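Local coordinates for tellurite resistance protein of COG3793 (Nostoc punctiforme, PDB 2OU3) that is of unproven function but, as a zinc-binding member of the TerB family, is probably linked to tellurite resistance, at residues F17-S30 with G56-I68. Numbering follows the deposited sequence. Where two conformers were deposited one is given.
With I3A (1H-indole-3-carbaldehyde), chain E.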
ATOM      1  N   PHE A  17       3.368  -0.913  -4.754  1.00 14.73           N
ATOM      2  CA  PHE A  17       2.551  -2.063  -5.130  1.00 12.57           C
ATOM      3  C   PHE A  17       3.071  -2.786  -6.370  1.00 13.24           C
ATOM      4  O   PHE A  17       2.858  -3.992  -6.516  1.00 14.21           O
ATOM      5  CB  PHE A  17       1.116  -1.619  -5.390  1.00 13.95           C
ATOM      6  CG  PHE A  17       0.333  -1.381  -4.135  1.00 17.37           C
ATOM      7  CD1 PHE A  17       0.056  -2.426  -3.273  1.00 16.68           C
ATOM      8  CD2 PHE A  17      -0.145  -0.120  -3.822  1.00 19.85           C
ATOM      9  CE1 PHE A  17      -0.696  -2.223  -2.123  1.00 19.89           C
ATOM     10  CE2 PHE A  17      -0.904   0.087  -2.650  1.00 24.40           C
ATOM     11  CZ  PHE A  17      -1.163  -0.961  -1.815  1.00 16.41           C
ATOM     12  N   PHE A  18       3.658  -2.053  -7.301  1.00 12.75           N
ATOM     13  CA  PHE A  18       3.987  -2.658  -8.605  1.00 13.10           C
ATOM     14  C   PHE A  18       5.473  -2.698  -8.953  1.00 13.41           C
ATOM     15  O   PHE A  18       5.842  -3.376  -9.921  1.00 14.70           O
ATOM     16  CB  PHE A  18       3.197  -1.987  -9.721  1.00 12.02           C
ATOM     17  CG  PHE A  18       1.721  -1.923  -9.438  1.00 12.65           C
ATOM     18  CD1 PHE A  18       0.957  -3.069  -9.467  1.00 17.11           C
ATOM     19  CD2 PHE A  18       1.140  -0.736  -8.990  1.00 12.90           C
ATOM     20  CE1 PHE A  18      -0.387  -3.033  -9.146  1.00 13.73           C
ATOM     21  CE2 PHE A  18      -0.227  -0.665  -8.686  1.00 14.83           C
ATOM     22  CZ  PHE A  18      -0.979  -1.820  -8.732  1.00 12.46           C
ATOM     23  N   GLY A  19       6.312  -1.989  -8.195  1.00 13.27           N
ATOM     24  CA  GLY A  19       7.753  -1.944  -8.450  1.00 14.33           C
ATOM     25  C   GLY A  19       8.191  -0.957  -9.519  1.00 14.69           C
ATOM     26  O   GLY A  19       9.389  -0.877  -9.875  1.00 13.64           O
ATOM     27  N   PHE A  20       7.231  -0.197 -10.053  1.00 12.88           N
ATOM     28  CA  PHE A  20       7.452   0.660 -11.196  1.00 12.45           C
ATOM     29  C   PHE A  20       8.238   1.887 -10.783  1.00 14.01           C
ATOM     30  O   PHE A  20       8.085   2.369  -9.686  1.00 12.50           O
ATOM     31  CB  PHE A  20       6.099   1.124 -11.769  1.00 12.97           C
ATOM     32  CG  PHE A  20       5.241   0.019 -12.376  1.00 11.52           C
ATOM     33  CD1 PHE A  20       5.742  -1.247 -12.664  1.00 16.85           C
ATOM     34  CD2 PHE A  20       3.896   0.282 -12.677  1.00 13.02           C
ATOM     35  CE1 PHE A  20       4.927  -2.249 -13.231  1.00 12.85           C
ATOM     36  CE2 PHE A  20       3.095  -0.695 -13.266  1.00 16.32           C
ATOM     37  CZ  PHE A  20       3.604  -1.953 -13.546  1.00 15.48           C
ATOM     38  N   ASN A  21       9.108   2.368 -11.665  1.00 15.05           N
ATOM     39  CA  ASN A  21       9.844   3.622 -11.422  1.00 15.44           C
ATOM     40  C   ASN A  21       9.258   4.865 -12.099  1.00 17.12           C
ATOM     41  O   ASN A  21       9.838   5.959 -11.998  1.00 17.19           O
ATOM     42  CB  ASN A  21      11.303   3.443 -11.843  1.00 16.06           C
ATOM     43  CG  ASN A  21      12.028   2.429 -10.997  1.00 21.90           C
ATOM     44  OD1 ASN A  21      12.745   1.589 -11.520  1.00 27.76           O
ATOM     45  ND2 ASN A  21      11.851   2.505  -9.687  1.00 17.06           N
ATOM     46  N   GLN A  22       8.071   4.719 -12.706  1.00 16.79           N
ATOM     47  CA  GLN A  22       7.390   5.796 -13.418  1.00 19.05           C
ATOM     48  C   GLN A  22       5.908   5.609 -13.118  1.00 18.20           C
ATOM     49  O   GLN A  22       5.499   4.474 -12.973  1.00 15.26           O
ATOM     50  CB  GLN A  22       7.687   5.570 -14.892  1.00 20.11           C
ATOM     51  CG  GLN A  22       7.315   6.619 -15.861  1.00 31.64           C
ATOM     52  CD  GLN A  22       7.650   6.175 -17.283  1.00 31.08           C
ATOM     53  OE1 GLN A  22       8.514   5.307 -17.492  1.00 45.74           O
ATOM     54  NE2 GLN A  22       6.964   6.759 -18.268  1.00 44.52           N
ATOM     55  N   ILE A  23       5.133   6.696 -13.008  1.00 16.04           N
ATOM     56  CA  ILE A  23       3.691   6.613 -12.782  1.00 14.33           C
ATOM     57  C   ILE A  23       3.071   6.262 -14.143  1.00 13.92           C
ATOM     58  O   ILE A  23       3.368   6.962 -15.117  1.00 13.65           O
ATOM     59  CB  ILE A  23       3.119   7.950 -12.302  1.00 11.81           C
ATOM     60  CG1 ILE A  23       3.777   8.380 -10.986  1.00 17.94           C
ATOM     61  CG2 ILE A  23       1.600   7.821 -12.090  1.00 13.54           C
ATOM     62  CD1 ILE A  23       3.504   9.825 -10.549  1.00 16.40           C
ATOM     63  N   PRO A  24       2.239   5.195 -14.224  1.00 12.52           N
ATOM     64  CA  PRO A  24       1.545   4.918 -15.494  1.00 14.73           C
ATOM     65  C   PRO A  24       0.634   6.070 -15.913  1.00 15.65           C
ATOM     66  O   PRO A  24       0.106   6.813 -15.054  1.00 14.98           O
ATOM     67  CB  PRO A  24       0.702   3.657 -15.181  1.00 14.29           C
ATOM     68  CG  PRO A  24       1.447   3.007 -14.054  1.00 14.63           C
ATOM     69  CD  PRO A  24       1.910   4.169 -13.208  1.00 10.30           C
ATOM     70  N   THR A  25       0.424   6.191 -17.221  1.00 14.24           N
ATOM     71  CA  THR A  25      -0.523   7.160 -17.747  1.00 14.17           C
ATOM     72  C   THR A  25      -1.892   6.838 -17.183  1.00 14.15           C
ATOM     73  O   THR A  25      -2.170   5.671 -16.827  1.00 11.80           O
ATOM     74  CB  THR A  25      -0.564   7.118 -19.285  1.00 13.45           C
ATOM     75  OG1 THR A  25      -0.942   5.818 -19.696  1.00 15.23           O
ATOM     76  CG2 THR A  25       0.826   7.488 -19.895  1.00 14.28           C
ATOM     77  N   ASN A  26      -2.748   7.847 -17.096  1.00 13.82           N
ATOM     78  CA  ASN A  26      -4.143   7.578 -16.706  1.00 13.48           C
ATOM     79  C   ASN A  26      -4.813   6.575 -17.615  1.00 12.94           C
ATOM     80  O   ASN A  26      -5.607   5.738 -17.143  1.00 12.61           O
ATOM     81  CB  ASN A  26      -4.983   8.836 -16.669  1.00 13.15           C
ATOM     82  CG  ASN A  26      -4.603   9.731 -15.519  1.00 13.43           C
ATOM     83  OD1 ASN A  26      -4.594   9.317 -14.374  1.00 16.55           O
ATOM     84  ND2 ASN A  26      -4.263  10.961 -15.829  1.00 14.32           N
ATOM     85  N   GLU A  27      -4.510   6.652 -18.909  1.00 12.97           N
ATOM     86  CA  GLU A  27      -5.035   5.711 -19.888  0.70 13.95           C
ATOM     87  C   GLU A  27      -4.663   4.256 -19.533  1.00 13.33           C
ATOM     88  O   GLU A  27      -5.481   3.360 -19.576  1.00 13.92           O
ATOM     89  CB  GLU A  27      -4.513   6.098 -21.263  0.70 14.85           C
ATOM     90  CG  GLU A  27      -5.173   7.381 -21.819  0.70 17.12           C
ATOM     91  CD  GLU A  27      -4.692   8.697 -21.167  0.70 23.86           C
ATOM     92  OE1 GLU A  27      -3.539   8.755 -20.698  0.70 11.35           O
ATOM     93  OE2 GLU A  27      -5.479   9.682 -21.157  0.70 20.07           O
ATOM     94  N   ASP A  28      -3.392   4.041 -19.203  1.00 11.68           N
ATOM     95  CA  ASP A  28      -2.918   2.724 -18.790  1.00 11.76           C
ATOM     96  C   ASP A  28      -3.531   2.246 -17.477  1.00 13.58           C
ATOM     97  O   ASP A  28      -3.884   1.073 -17.358  1.00 13.90           O
ATOM     98  CB  ASP A  28      -1.392   2.657 -18.707  1.00 11.26           C
ATOM     99  CG  ASP A  28      -0.721   2.338 -20.060  1.00 11.80           C
ATOM    100  OD1 ASP A  28      -1.437   1.983 -21.039  1.00 16.27           O
ATOM    101  OD2 ASP A  28       0.543   2.401 -20.120  1.00 13.87           O
ATOM    102  N   SER A  29      -3.677   3.142 -16.496  1.00 13.51           N
ATOM    103  CA  SER A  29      -4.350   2.766 -15.256  1.00 11.64           C
ATOM    104  C   SER A  29      -5.765   2.313 -15.557  1.00 12.96           C
ATOM    105  O   SER A  29      -6.237   1.299 -15.019  1.00 13.41           O
ATOM    106  CB  SER A  29      -4.356   3.924 -14.225  1.00 13.44           C
ATOM    107  OG  SER A  29      -3.039   4.195 -13.731  1.00 15.42           O
ATOM    108  N   SER A  30      -6.440   3.052 -16.432  1.00 13.31           N
ATOM    109  CA  SER A  30      -7.803   2.723 -16.850  1.00 14.19           C
ATOM    110  C   SER A  30      -7.915   1.341 -17.514  1.00 13.38           C
ATOM    111  O   SER A  30      -8.714   0.504 -17.100  1.00 12.64           O
ATOM    112  CB  SER A  30      -8.314   3.808 -17.828  1.00 14.49           C
ATOM    113  OG  SER A  30      -9.640   3.544 -18.262  1.00 14.74           O
ATOM    114  N   GLY A  56     -11.381   1.724  -5.143  1.00 13.94           N
ATOM    115  CA  GLY A  56     -10.598   2.336  -4.063  1.00 13.36           C
ATOM    116  C   GLY A  56      -9.101   2.117  -4.272  1.00 12.51           C
ATOM    117  O   GLY A  56      -8.282   3.011  -4.044  1.00 14.87           O
ATOM    118  N   PHE A  57      -8.741   0.919  -4.717  1.00 12.75           N
ATOM    119  CA  PHE A  57      -7.355   0.568  -5.001  1.00 13.78           C
ATOM    120  C   PHE A  57      -6.867   1.478  -6.121  1.00 14.98           C
ATOM    121  O   PHE A  57      -5.857   2.136  -5.984  1.00 13.83           O
ATOM    122  CB  PHE A  57      -7.317  -0.911  -5.373  1.00 14.47           C
ATOM    123  CG  PHE A  57      -5.966  -1.456  -5.688  1.00 14.65           C
ATOM    124  CD1 PHE A  57      -4.838  -1.068  -4.980  1.00 18.77           C
ATOM    125  CD2 PHE A  57      -5.856  -2.445  -6.665  1.00 16.88           C
ATOM    126  CE1 PHE A  57      -3.600  -1.623  -5.264  1.00 19.54           C
ATOM    127  CE2 PHE A  57      -4.608  -2.996  -6.965  1.00 22.04           C
ATOM    128  CZ  PHE A  57      -3.502  -2.589  -6.275  1.00 17.24           C
ATOM    129  N   CYS A  58      -7.683   1.631  -7.171  1.00 13.98           N
ATOM    130  CA  CYS A  58      -7.309   2.454  -8.302  1.00 14.93           C
ATOM    131  C   CYS A  58      -7.196   3.928  -7.892  1.00 16.07           C
ATOM    132  O   CYS A  58      -6.218   4.606  -8.214  1.00 13.30           O
ATOM    133  CB  CYS A  58      -8.293   2.259  -9.462  1.00 16.62           C
ATOM    134  SG  CYS A  58      -7.910   3.237 -10.935  1.00 18.09           S
ATOM    135  N   ALA A  59      -8.164   4.414  -7.122  1.00 14.00           N
ATOM    136  CA  ALA A  59      -8.142   5.817  -6.662  1.00 15.46           C
ATOM    137  C   ALA A  59      -6.901   6.140  -5.852  1.00 16.20           C
ATOM    138  O   ALA A  59      -6.382   7.270  -5.955  1.00 16.63           O
ATOM    139  CB  ALA A  59      -9.393   6.145  -5.843  1.00 15.50           C
ATOM    140  N   SER A  60      -6.431   5.170  -5.051  1.00 18.05           N
ATOM    141  CA  SER A  60      -5.291   5.392  -4.174  1.00 18.80           C
ATOM    142  C   SER A  60      -4.068   5.764  -4.961  1.00 17.68           C
ATOM    143  O   SER A  60      -3.191   6.386  -4.401  1.00 18.24           O
ATOM    144  CB  SER A  60      -4.974   4.178  -3.299  1.00 19.29           C
ATOM    145  OG  SER A  60      -4.371   3.152  -4.040  1.00 17.89           O
ATOM    146  N   TRP A  61      -3.951   5.351  -6.227  1.00 16.01           N
ATOM    147  CA  TRP A  61      -2.744   5.684  -7.018  1.00 16.85           C
ATOM    148  C   TRP A  61      -2.717   7.143  -7.452  1.00 18.00           C
ATOM    149  O   TRP A  61      -1.744   7.603  -8.051  1.00 18.43           O
ATOM    150  CB  TRP A  61      -2.592   4.854  -8.286  1.00 17.36           C
ATOM    151  CG  TRP A  61      -2.909   3.410  -8.098  1.00 15.77           C
ATOM    152  CD1 TRP A  61      -2.735   2.686  -6.966  1.00 16.91           C
ATOM    153  CD2 TRP A  61      -3.476   2.521  -9.065  1.00 12.24           C
ATOM    154  NE1 TRP A  61      -3.164   1.396  -7.162  1.00 14.81           N
ATOM    155  CE2 TRP A  61      -3.607   1.267  -8.449  1.00 15.75           C
ATOM    156  CE3 TRP A  61      -3.866   2.658 -10.409  1.00 15.14           C
ATOM    157  CZ2 TRP A  61      -4.142   0.161  -9.115  1.00 14.57           C
ATOM    158  CZ3 TRP A  61      -4.390   1.573 -11.056  1.00 15.62           C
ATOM    159  CH2 TRP A  61      -4.528   0.337 -10.411  1.00 16.83           C
ATOM    160  N   GLY A  62      -3.785   7.861  -7.196  1.00 15.04           N
ATOM    161  CA  GLY A  62      -3.870   9.287  -7.559  1.00 17.04           C
ATOM    162  C   GLY A  62      -4.209   9.556  -9.015  1.00 16.85           C
ATOM    163  O   GLY A  62      -3.958  10.660  -9.541  1.00 16.18           O
ATOM    164  N   VAL A  63      -4.806   8.559  -9.674  1.00 16.09           N
ATOM    165  CA  VAL A  63      -5.334   8.726 -11.050  1.00 13.53           C
ATOM    166  C   VAL A  63      -6.273   9.936 -11.173  1.00 16.90           C
ATOM    167  O   VAL A  63      -6.899  10.364 -10.197  1.00 14.93           O
ATOM    168  CB  VAL A  63      -6.057   7.471 -11.587  1.00 15.18           C
ATOM    169  CG1 VAL A  63      -5.107   6.318 -11.656  1.00 16.01           C
ATOM    170  CG2 VAL A  63      -7.358   7.124 -10.780  1.00 12.96           C
ATOM    171  N   ALA A  64      -6.319  10.517 -12.372  1.00 15.49           N
ATOM    172  CA  ALA A  64      -7.283  11.562 -12.690  1.00 14.64           C
ATOM    173  C   ALA A  64      -8.682  11.078 -12.387  1.00 15.99           C
ATOM    174  O   ALA A  64      -8.953   9.881 -12.521  1.00 13.63           O
ATOM    175  CB  ALA A  64      -7.165  11.988 -14.194  1.00 14.93           C
ATOM    176  N   ASP A  65      -9.568  11.999 -11.963  1.00 15.73           N
ATOM    177  CA  ASP A  65     -10.962  11.675 -11.634  1.00 15.91           C
ATOM    178  C   ASP A  65     -11.718  10.971 -12.747  1.00 15.28           C
ATOM    179  O   ASP A  65     -12.564  10.109 -12.486  1.00 15.44           O
ATOM    180  CB  ASP A  65     -11.757  12.935 -11.294  1.00 17.16           C
ATOM    181  CG  ASP A  65     -11.418  13.489  -9.909  1.00 22.82           C
ATOM    182  OD1 ASP A  65     -10.614  12.883  -9.163  1.00 24.75           O
ATOM    183  OD2 ASP A  65     -11.979  14.543  -9.589  1.00 26.87           O
ATOM    184  N   TRP A  66     -11.467  11.375 -13.991  1.00 13.97           N
ATOM    185  CA  TRP A  66     -12.123  10.703 -15.100  1.00 13.69           C
ATOM    186  C   TRP A  66     -11.980   9.178 -15.041  1.00 11.92           C
ATOM    187  O   TRP A  66     -12.886   8.458 -15.461  1.00 13.28           O
ATOM    188  CB  TRP A  66     -11.680  11.232 -16.481  1.00 14.12           C
ATOM    189  CG  TRP A  66     -10.339  10.748 -17.031  1.00 11.46           C
ATOM    190  CD1 TRP A  66      -9.166  11.462 -17.065  1.00 13.67           C
ATOM    191  CD2 TRP A  66     -10.069   9.510 -17.715  1.00 13.13           C
ATOM    192  NE1 TRP A  66      -8.191  10.728 -17.681  1.00 14.19           N
ATOM    193  CE2 TRP A  66      -8.712   9.530 -18.094  1.00 13.34           C
ATOM    194  CE3 TRP A  66     -10.837   8.383 -18.024  1.00 16.10           C
ATOM    195  CZ2 TRP A  66      -8.109   8.472 -18.749  1.00 13.98           C
ATOM    196  CZ3 TRP A  66     -10.242   7.327 -18.692  1.00 13.29           C
ATOM    197  CH2 TRP A  66      -8.890   7.377 -19.043  1.00 17.37           C
ATOM    198  N   VAL A  67     -10.822   8.683 -14.587  1.00 12.70           N
ATOM    199  CA  VAL A  67     -10.575   7.262 -14.600  1.00 12.77           C
ATOM    200  C   VAL A  67     -11.580   6.557 -13.704  1.00 11.52           C
ATOM    201  O   VAL A  67     -12.157   5.550 -14.080  1.00 12.89           O
ATOM    202  CB  VAL A  67      -9.132   6.931 -14.175  1.00 11.62           C
ATOM    203  CG1 VAL A  67      -8.869   5.350 -14.075  1.00 10.34           C
ATOM    204  CG2 VAL A  67      -8.148   7.582 -15.130  1.00 12.85           C
ATOM    205  N   ILE A  68     -11.795   7.095 -12.509  1.00 13.79           N
ATOM    206  CA  ILE A  68     -12.730   6.489 -11.556  1.00 13.20           C
ATOM    207  C   ILE A  68     -14.185   6.661 -11.995  1.00 14.95           C
ATOM    208  O   ILE A  68     -14.984   5.709 -11.949  1.00 15.01           O
ATOM    209  CB  ILE A  68     -12.520   7.048 -10.109  1.00 13.31           C
ATOM    210  CG1 ILE A  68     -11.077   6.828  -9.660  1.00 12.88           C
ATOM    211  CG2 ILE A  68     -13.508   6.395  -9.130  1.00 17.20           C
ATOM    212  CD1 ILE A  68     -10.560   5.372  -9.692  1.00 15.17           C
TER
HETATM  213  O   I3A E 163      -1.752   1.713 -13.455  1.00 14.37           O
HETATM  214  C3' I3A E 163      -1.548   0.825 -12.631  1.00 13.87           C
HETATM  215  C3  I3A E 163      -0.870  -0.406 -13.104  1.00  7.99           C
HETATM  216  C2  I3A E 163      -0.520  -1.449 -12.290  1.00  8.30           C
HETATM  217  N   I3A E 163       0.108  -2.393 -13.071  1.00 11.03           N
HETATM  218  C8  I3A E 163       0.176  -2.001 -14.360  1.00 11.37           C
HETATM  219  C9  I3A E 163      -0.449  -0.677 -14.483  1.00 10.31           C
HETATM  220  C4  I3A E 163      -0.485  -0.003 -15.713  1.00 11.96           C
HETATM  221  C5  I3A E 163       0.040  -0.631 -16.817  1.00 11.86           C
HETATM  222  C6  I3A E 163       0.649  -1.893 -16.725  1.00 12.27           C
HETATM  223  C7  I3A E 163       0.712  -2.553 -15.507  1.00 11.93           C
HETATM  224  O   HOH W   1      -5.414  11.565 -18.986  1.00 20.05           O
HETATM  225  O   HOH W   2     -11.612   4.281 -16.665  1.00 12.57           O
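F17, F18, F57 and W61 form an aromatic cluster where helix 4-18 ends against helix 48-60. F57 turns its edge to F17 in a T-shaped pair, with CE1 over the centre of the F17 ring and planes at 86°. Its CG, anti to the backbone N (chi1 -179°), carries the ring there. F18 meets W61 in an offset edge-to-face pair, its edge toward the indole face, F18 CZ 3.8 Å from W61 CZ2. F18 CZ also touches F57 CZ at 3.6 Å, the rings oblique. One face of F18 lies against C2 of the bound 1H-indole-3-carbaldehyde, whose aldehyde carbon C3' lies over a face of W61, 3.3 Å from CZ3. S29 OG donates a 2.8 Å hydrogen bond to the aldehyde O, while S29 CB packs on V63 CG1. Farther out, V67 CG2 fits against N26 CB and over the centre of one W66 face. W66 CZ2 packs obliquely on N26 CB at 3.8 Å, and CH2 on S30 CB. A64 N donates to N26 OD1 at 2.9 Å, nearly straight at 168° but from above the carbonyl plane; N26 ND2 lies against A64 CB. Outermost, one water accepts from W66 NE1; a second bridges S30 OG and V67 O. The two segments supply F18, F20, P24, D28, S29 and W61 to the ligand pocket of this all-helical TerB-family fold; D96 of helix 94-106 also hydrogen-bonds the ligand.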